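Long-range contacts in NADPH-quinone reductase (Pediococcus pentosaceus ATCC 25745, PDB 3HA2), which probably transfers electrons from NAD(P)H to quinones with FMN as cofactor, and is represented here by its flavodoxin-like domain: residues V7-E11 with E58-Y62; N16-F21 with V142-L146. Residue numbers count along the deposited sequence, not the author numbering.

Contact 1. Residues V7-E11 with E58-Y62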
ATOM      1  N   VAL A   7      -7.192  14.065   3.540  1.00 23.66           N
ATOM      2  CA  VAL A   7      -8.422  13.287   3.443  1.00 24.66           C
ATOM      3  C   VAL A   7      -8.414  12.581   2.103  1.00 25.59           C
ATOM      4  O   VAL A   7      -8.667  13.198   1.059  1.00 24.17           O
ATOM      5  CB  VAL A   7      -9.666  14.186   3.601  1.00 24.63           C
ATOM      6  CG1 VAL A   7     -10.967  13.371   3.520  1.00 24.89           C
ATOM      7  CG2 VAL A   7      -9.596  14.927   4.921  1.00 26.05           C
ATOM      8  N   ALA A   8      -8.099  11.291   2.144  1.00 27.34           N
ATOM      9  CA  ALA A   8      -7.906  10.501   0.938  1.00 30.36           C
ATOM     10  C   ALA A   8      -9.030   9.502   0.750  1.00 32.74           C
ATOM     11  O   ALA A   8      -8.779   8.321   0.542  1.00 34.47           O
ATOM     12  CB  ALA A   8      -6.551   9.786   0.964  1.00 29.46           C
ATOM     13  N   HIS A   9     -10.268   9.958   0.881  1.00 36.15           N
ATOM     14  CA  HIS A   9     -11.401   9.122   0.494  1.00 38.79           C
ATOM     15  C   HIS A   9     -11.573   9.326  -1.004  1.00 40.25           C
ATOM     16  O   HIS A   9     -11.658  10.474  -1.453  1.00 40.80           O
ATOM     17  CB  HIS A   9     -12.659   9.502   1.250  1.00 39.01           C
ATOM     18  CG  HIS A   9     -13.792   8.553   1.029  1.00 41.58           C
ATOM     19  ND1 HIS A   9     -14.221   7.671   1.998  1.00 43.90           N
ATOM     20  CD2 HIS A   9     -14.576   8.336  -0.054  1.00 44.16           C
ATOM     21  CE1 HIS A   9     -15.225   6.954   1.520  1.00 44.76           C
ATOM     22  NE2 HIS A   9     -15.466   7.343   0.281  1.00 44.81           N
ATOM     23  N   PRO A  10     -11.594   8.225  -1.788  1.00 41.69           N
ATOM     24  CA  PRO A  10     -11.570   8.307  -3.252  1.00 42.51           C
ATOM     25  C   PRO A  10     -12.870   8.804  -3.875  1.00 43.59           C
ATOM     26  O   PRO A  10     -12.871   9.214  -5.036  1.00 44.35           O
ATOM     27  CB  PRO A  10     -11.325   6.858  -3.688  1.00 42.21           C
ATOM     28  CG  PRO A  10     -10.942   6.127  -2.463  1.00 42.45           C
ATOM     29  CD  PRO A  10     -11.628   6.822  -1.342  1.00 42.05           C
ATOM     30  N   GLU A  11     -13.969   8.740  -3.128  1.00 44.12           N
ATOM     31  CA  GLU A  11     -15.242   9.279  -3.589  1.00 44.81           C
ATOM     32  C   GLU A  11     -15.816  10.210  -2.533  1.00 44.32           C
ATOM     33  O   GLU A  11     -16.970  10.067  -2.119  1.00 44.44           O
ATOM     34  CB  GLU A  11     -16.231   8.150  -3.905  1.00 45.39           C
ATOM     35  CG  GLU A  11     -15.856   7.277  -5.104  1.00 47.93           C
ATOM     36  CD  GLU A  11     -15.802   8.047  -6.416  1.00 51.62           C
ATOM     37  OE1 GLU A  11     -16.648   8.950  -6.632  1.00 52.60           O
ATOM     38  OE2 GLU A  11     -14.903   7.741  -7.238  1.00 53.75           O
ATOM     39  N   GLU A  58      -5.961  10.287   6.462  1.00 21.30           N
ATOM     40  CA  GLU A  58      -7.319   9.830   6.764  1.00 21.70           C
ATOM     41  C   GLU A  58      -7.913   9.130   5.535  1.00 22.84           C
ATOM     42  O   GLU A  58      -8.180   9.764   4.486  1.00 22.62           O
ATOM     43  CB  GLU A  58      -8.169  11.038   7.180  1.00 21.69           C
ATOM     44  CG  GLU A  58      -9.603  10.709   7.511  1.00 23.54           C
ATOM     45  CD  GLU A  58     -10.269  11.769   8.346  1.00 24.71           C
ATOM     46  OE1 GLU A  58      -9.581  12.445   9.151  1.00 26.70           O
ATOM     47  OE2 GLU A  58     -11.501  11.915   8.205  1.00 26.23           O
ATOM     48  N   PHE A  59      -8.140   7.825   5.657  1.00 22.55           N
ATOM     49  CA  PHE A  59      -8.556   7.044   4.493  1.00 22.97           C
ATOM     50  C   PHE A  59      -9.307   5.764   4.860  1.00 23.17           C
ATOM     51  O   PHE A  59      -9.163   5.259   5.974  1.00 23.85           O
ATOM     52  CB  PHE A  59      -7.313   6.700   3.651  1.00 21.84           C
ATOM     53  CG  PHE A  59      -6.229   5.932   4.414  1.00 22.87           C
ATOM     54  CD1 PHE A  59      -5.207   6.600   5.105  1.00 23.38           C
ATOM     55  CD2 PHE A  59      -6.243   4.537   4.441  1.00 22.57           C
ATOM     56  CE1 PHE A  59      -4.217   5.886   5.813  1.00 22.71           C
ATOM     57  CE2 PHE A  59      -5.251   3.815   5.137  1.00 23.31           C
ATOM     58  CZ  PHE A  59      -4.236   4.494   5.820  1.00 22.62           C
ATOM     59  N   PRO A  60     -10.094   5.231   3.912  1.00 24.57           N
ATOM     60  CA  PRO A  60     -10.702   3.907   4.091  1.00 24.67           C
ATOM     61  C   PRO A  60      -9.726   2.796   3.730  1.00 24.84           C
ATOM     62  O   PRO A  60      -8.882   2.949   2.839  1.00 24.77           O
ATOM     63  CB  PRO A  60     -11.874   3.939   3.117  1.00 25.03           C
ATOM     64  CG  PRO A  60     -11.400   4.813   1.999  1.00 25.78           C
ATOM     65  CD  PRO A  60     -10.505   5.863   2.642  1.00 23.97           C
ATOM     66  N   LEU A  61      -9.840   1.676   4.419  1.00 25.07           N
ATOM     67  CA  LEU A  61      -8.959   0.553   4.161  1.00 25.82           C
ATOM     68  C   LEU A  61      -9.491  -0.196   2.916  1.00 27.23           C
ATOM     69  O   LEU A  61     -10.643  -0.661   2.894  1.00 27.91           O
ATOM     70  CB  LEU A  61      -8.930  -0.347   5.399  1.00 26.23           C
ATOM     71  CG  LEU A  61      -7.901  -1.464   5.442  1.00 25.36           C
ATOM     72  CD1 LEU A  61      -6.522  -0.868   5.704  1.00 26.29           C
ATOM     73  CD2 LEU A  61      -8.270  -2.525   6.492  1.00 25.58           C
ATOM     74  N   TYR A  62      -8.675  -0.253   1.870  1.00 27.46           N
ATOM     75  CA  TYR A  62      -9.047  -0.935   0.627  1.00 27.90           C
ATOM     76  C   TYR A  62      -8.047  -2.075   0.453  1.00 27.25           C
ATOM     77  O   TYR A  62      -6.845  -1.823   0.327  1.00 26.82           O
ATOM     78  CB  TYR A  62      -8.916   0.029  -0.558  1.00 29.19           C
ATOM     79  CG  TYR A  62     -10.056   1.017  -0.741  1.00 30.26           C
ATOM     80  CD1 TYR A  62     -11.071   1.121   0.200  1.00 32.60           C
ATOM     81  CD2 TYR A  62     -10.111   1.844  -1.864  1.00 32.64           C
ATOM     82  CE1 TYR A  62     -12.117   2.008   0.049  1.00 33.04           C
ATOM     83  CE2 TYR A  62     -11.169   2.741  -2.029  1.00 34.28           C
ATOM     84  CZ  TYR A  62     -12.154   2.817  -1.051  1.00 32.84           C
ATOM     85  OH  TYR A  62     -13.211   3.695  -1.159  1.00 34.53           O
TER

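Contact 2. Residues N16-F21 with V142-L146. With SO4 (sulfate ion), chain C.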
ATOM      1  N   ASN A  16     -20.543   9.008   3.251  1.00 36.48           N
ATOM      2  CA  ASN A  16     -21.478   9.317   4.342  1.00 35.89           C
ATOM      3  C   ASN A  16     -20.764   9.497   5.688  1.00 35.16           C
ATOM      4  O   ASN A  16     -21.334  10.040   6.631  1.00 34.96           O
ATOM      5  CB  ASN A  16     -22.554   8.228   4.480  1.00 36.11           C
ATOM      6  CG  ASN A  16     -23.629   8.317   3.414  1.00 36.68           C
ATOM      7  OD1 ASN A  16     -23.939   7.325   2.753  1.00 39.02           O
ATOM      8  ND2 ASN A  16     -24.199   9.500   3.239  1.00 36.25           N
ATOM      9  N   THR A  17     -19.527   9.034   5.779  1.00 34.09           N
ATOM     10  CA  THR A  17     -18.786   9.082   7.040  1.00 34.15           C
ATOM     11  C   THR A  17     -18.001  10.379   7.209  1.00 33.68           C
ATOM     12  O   THR A  17     -17.976  10.966   8.293  1.00 33.29           O
ATOM     13  CB  THR A  17     -17.784   7.930   7.157  1.00 34.11           C
ATOM     14  OG1 THR A  17     -16.817   8.042   6.105  1.00 34.85           O
ATOM     15  CG2 THR A  17     -18.477   6.593   7.066  1.00 34.96           C
ATOM     16  N   GLN A  18     -17.363  10.823   6.125  1.00 33.11           N
ATOM     17  CA  GLN A  18     -16.453  11.969   6.178  1.00 32.34           C
ATOM     18  C   GLN A  18     -17.049  13.319   6.601  1.00 32.17           C
ATOM     19  O   GLN A  18     -16.384  14.063   7.332  1.00 31.95           O
ATOM     20  CB  GLN A  18     -15.643  12.066   4.881  1.00 32.06           C
ATOM     21  CG  GLN A  18     -14.733  10.865   4.705  1.00 32.36           C
ATOM     22  CD  GLN A  18     -13.884  10.631   5.934  1.00 34.57           C
ATOM     23  OE1 GLN A  18     -12.931  11.359   6.175  1.00 32.42           O
ATOM     24  NE2 GLN A  18     -14.244   9.620   6.735  1.00 34.54           N
ATOM     25  N   PRO A  19     -18.307  13.631   6.198  1.00 32.06           N
ATOM     26  CA  PRO A  19     -18.866  14.858   6.755  1.00 31.69           C
ATOM     27  C   PRO A  19     -18.896  14.900   8.287  1.00 31.09           C
ATOM     28  O   PRO A  19     -18.803  15.988   8.861  1.00 30.74           O
ATOM     29  CB  PRO A  19     -20.295  14.892   6.190  1.00 31.98           C
ATOM     30  CG  PRO A  19     -20.227  14.058   4.956  1.00 32.22           C
ATOM     31  CD  PRO A  19     -19.257  12.977   5.273  1.00 32.18           C
ATOM     32  N   PHE A  20     -19.036  13.742   8.938  1.00 30.52           N
ATOM     33  CA  PHE A  20     -19.057  13.687  10.412  1.00 30.02           C
ATOM     34  C   PHE A  20     -17.715  14.171  10.964  1.00 28.83           C
ATOM     35  O   PHE A  20     -17.663  14.900  11.952  1.00 27.32           O
ATOM     36  CB  PHE A  20     -19.284  12.255  10.926  1.00 31.08           C
ATOM     37  CG  PHE A  20     -20.699  11.757  10.801  1.00 32.79           C
ATOM     38  CD1 PHE A  20     -21.596  11.903  11.855  1.00 35.29           C
ATOM     39  CD2 PHE A  20     -21.114  11.076   9.657  1.00 34.33           C
ATOM     40  CE1 PHE A  20     -22.906  11.425  11.762  1.00 35.95           C
ATOM     41  CE2 PHE A  20     -22.417  10.584   9.554  1.00 34.13           C
ATOM     42  CZ  PHE A  20     -23.317  10.762  10.610  1.00 35.38           C
ATOM     43  N   PHE A  21     -16.636  13.715  10.331  1.00 27.73           N
ATOM     44  CA  PHE A  21     -15.275  14.024  10.768  1.00 27.35           C
ATOM     45  C   PHE A  21     -14.919  15.483  10.460  1.00 26.92           C
ATOM     46  O   PHE A  21     -14.324  16.178  11.284  1.00 25.82           O
ATOM     47  CB  PHE A  21     -14.296  13.026  10.141  1.00 27.76           C
ATOM     48  CG  PHE A  21     -14.400  11.645  10.741  1.00 28.31           C
ATOM     49  CD1 PHE A  21     -13.536  11.253  11.750  1.00 29.82           C
ATOM     50  CD2 PHE A  21     -15.407  10.766  10.345  1.00 31.51           C
ATOM     51  CE1 PHE A  21     -13.641   9.996  12.344  1.00 29.99           C
ATOM     52  CE2 PHE A  21     -15.525   9.507  10.930  1.00 30.91           C
ATOM     53  CZ  PHE A  21     -14.634   9.122  11.929  1.00 31.28           C
ATOM     54  N   VAL A 142     -11.072   3.178  12.829  1.00 24.27           N
ATOM     55  CA  VAL A 142     -12.492   3.514  12.876  1.00 24.90           C
ATOM     56  C   VAL A 142     -13.241   2.377  12.184  1.00 25.46           C
ATOM     57  O   VAL A 142     -13.254   2.293  10.963  1.00 26.09           O
ATOM     58  CB  VAL A 142     -12.755   4.868  12.170  1.00 24.69           C
ATOM     59  CG1 VAL A 142     -14.242   5.215  12.157  1.00 25.92           C
ATOM     60  CG2 VAL A 142     -11.947   5.993  12.838  1.00 25.40           C
ATOM     61  N   HIS A 143     -13.890   1.528  12.978  1.00 24.69           N
ATOM     62  CA  HIS A 143     -14.521   0.321  12.456  1.00 24.33           C
ATOM     63  C   HIS A 143     -16.050   0.445  12.416  1.00 24.35           C
ATOM     64  O   HIS A 143     -16.688   0.603  13.454  1.00 23.36           O
ATOM     65  CB  HIS A 143     -14.129  -0.877  13.309  1.00 24.71           C
ATOM     66  CG  HIS A 143     -12.674  -1.212  13.261  1.00 26.59           C
ATOM     67  ND1 HIS A 143     -11.831  -1.006  14.332  1.00 28.96           N
ATOM     68  CD2 HIS A 143     -11.919  -1.767  12.289  1.00 25.53           C
ATOM     69  CE1 HIS A 143     -10.616  -1.412  14.018  1.00 24.93           C
ATOM     70  NE2 HIS A 143     -10.642  -1.885  12.787  1.00 29.64           N
ATOM     71  N   GLN A 144     -16.607   0.405  11.204  1.00 24.58           N
ATOM     72  CA  GLN A 144     -18.078   0.403  10.976  1.00 25.30           C
ATOM     73  C   GLN A 144     -18.749   1.649  11.542  1.00 24.99           C
ATOM     74  O   GLN A 144     -19.805   1.577  12.183  1.00 25.43           O
ATOM     75  CB  GLN A 144     -18.722  -0.879  11.513  1.00 25.45           C
ATOM     76  CG  GLN A 144     -18.175  -2.152  10.840  1.00 26.02           C
ATOM     77  CD  GLN A 144     -18.805  -3.445  11.359  1.00 26.60           C
ATOM     78  OE1 GLN A 144     -19.175  -3.564  12.524  1.00 27.40           O
ATOM     79  NE2 GLN A 144     -18.928  -4.424  10.471  1.00 29.17           N
ATOM     80  N   PHE A 145     -18.139   2.804  11.275  1.00 25.17           N
ATOM     81  CA  PHE A 145     -18.597   4.043  11.887  1.00 24.24           C
ATOM     82  C   PHE A 145     -20.093   4.270  11.727  1.00 24.44           C
ATOM     83  O   PHE A 145     -20.765   4.657  12.683  1.00 24.51           O
ATOM     84  CB  PHE A 145     -17.861   5.261  11.340  1.00 24.99           C
ATOM     85  CG  PHE A 145     -18.332   6.547  11.940  1.00 23.58           C
ATOM     86  CD1 PHE A 145     -17.825   6.988  13.162  1.00 24.88           C
ATOM     87  CD2 PHE A 145     -19.310   7.300  11.311  1.00 25.77           C
ATOM     88  CE1 PHE A 145     -18.278   8.182  13.731  1.00 24.01           C
ATOM     89  CE2 PHE A 145     -19.784   8.482  11.886  1.00 25.74           C
ATOM     90  CZ  PHE A 145     -19.263   8.919  13.102  1.00 24.65           C
ATOM     91  N   LEU A 146     -20.605   4.045  10.523  1.00 24.21           N
ATOM     92  CA  LEU A 146     -22.020   4.352  10.245  1.00 24.91           C
ATOM     93  C   LEU A 146     -22.992   3.420  10.954  1.00 24.49           C
ATOM     94  O   LEU A 146     -24.165   3.754  11.079  1.00 24.58           O
ATOM     95  CB  LEU A 146     -22.315   4.337   8.736  1.00 25.24           C
ATOM     96  CG  LEU A 146     -21.759   5.494   7.904  1.00 27.22           C
ATOM     97  CD1 LEU A 146     -22.059   5.220   6.438  1.00 30.61           C
ATOM     98  CD2 LEU A 146     -22.337   6.841   8.344  1.00 27.19           C
TER
HETATM   99  S   SO4 C 178     -18.118   5.898   3.327  1.00 60.96           S
HETATM  100  O1  SO4 C 178     -17.464   7.170   3.614  1.00 61.30           O
HETATM  101  O2  SO4 C 178     -19.565   6.082   3.393  1.00 61.26           O
HETATM  102  O3  SO4 C 178     -17.758   5.455   1.983  1.00 61.85           O
HETATM  103  O4  SO4 C 178     -17.677   4.906   4.299  1.00 60.30           O

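Contact 1. Residues V7-E11 with E58-Y62
This contact lies in the parallel sheet of the flavodoxin-like fold, where the adjacent strands 3-7 and 54-60 end and their loops begin. The touching parts run 26° apart, and Val7 and Glu58 form a parallel bridge with CA atoms 4.9 Å apart. Their side chains share a sheet face, against Trp33 of strand 31-35; the Glu58 carboxylate is hydrogen-bonded there by Tyr160. Ala8 N donates to Glu58 O at 2.8 Å with an N-H...O angle of 164°, the one hydrogen bond joining the segments. Beyond it the backbone turns into a loop: Ala8 O is buried without a partner, though Ala8 CB still packs against Phe59 CB at 4.2 Å, and Leu70 of helix 68-77 touches both residues. The His9 ring meets Pro60 obliquely (ND1 to CG, 4.0 Å). From here van der Waals packing replaces sheet pairing. Pro10 packs against both Pro60 and Tyr62, whose CA-to-CB bonds point toward the 7-11 segment. Tyr62 is also at the dimer interface, its carbonyl accepting a hydrogen bond from Lys71 of the second subunit. Pro10 CD is 3.9 Å from Pro60 CG, and Pro10 CG comes to 3.4 Å from Tyr62 CE2.

Contact 2. Residues N16-F21 with V142-L146
An aromatic cluster of Phe20, Phe21 and Phe145 joins the first turn of helix 18-25 to the turn that follows strand 135-143, outermost in the sheet of this chain, beside a bound sulfate. Phe145 points its edge at the face of Phe20 (centroids 5.1 Å apart, planes at 65°) and offers its own face to the edge of Phe21 (5.2 Å, 55°), giving two T-shaped contacts through one ring. Phe21 CZ also reaches Val142 CG1 at 3.9 Å, and Leu156 of helix 150-165 packs on Phe21, Val142 and Phe145. Toward the surface, Leu146 covers the start of the helix: its CG lies 3.6 Å from Thr17 CG2 and its CD1 3.6 Å from Asn16 CB. Asn16 N (3.1 Å to O2) and Thr17 OG1 (2.7 Å to O1) donate hydrogen bonds to the sulfate, which Ser15 also binds. The ion is probably from the crystallisation liquor, but an anion in the loop between the first strand and first helix is consistent with the FMN-phosphate site of flavodoxin-like folds.

How the contacts relate
The two contacts use successive parts of one connection: 7-11 leaves strand 3-7, and the segment 16-21 leads into helix 18-25. Their partners lie at the ends of strands 54-60 and 135-143 and in the turns that follow; strand 94-101 separates the two strands. The centres are 11 Å apart and the contacts touch directly, with Glu58 OE2 3.6 Å from Phe21 CB and His9 ND1 4.2 Å from Gln18 CG. Tyr160 ties them further, since it hydrogen-bonds Glu58 and meets the Phe21 ring edge-to-face. The sulfate lies to one side, about 3 Å from the nearest His9 side-chain atom. If it marks the FMN-phosphate site, contact 2 helps form that site through Asn16 and Thr17, and contact 1 reaches it through His9.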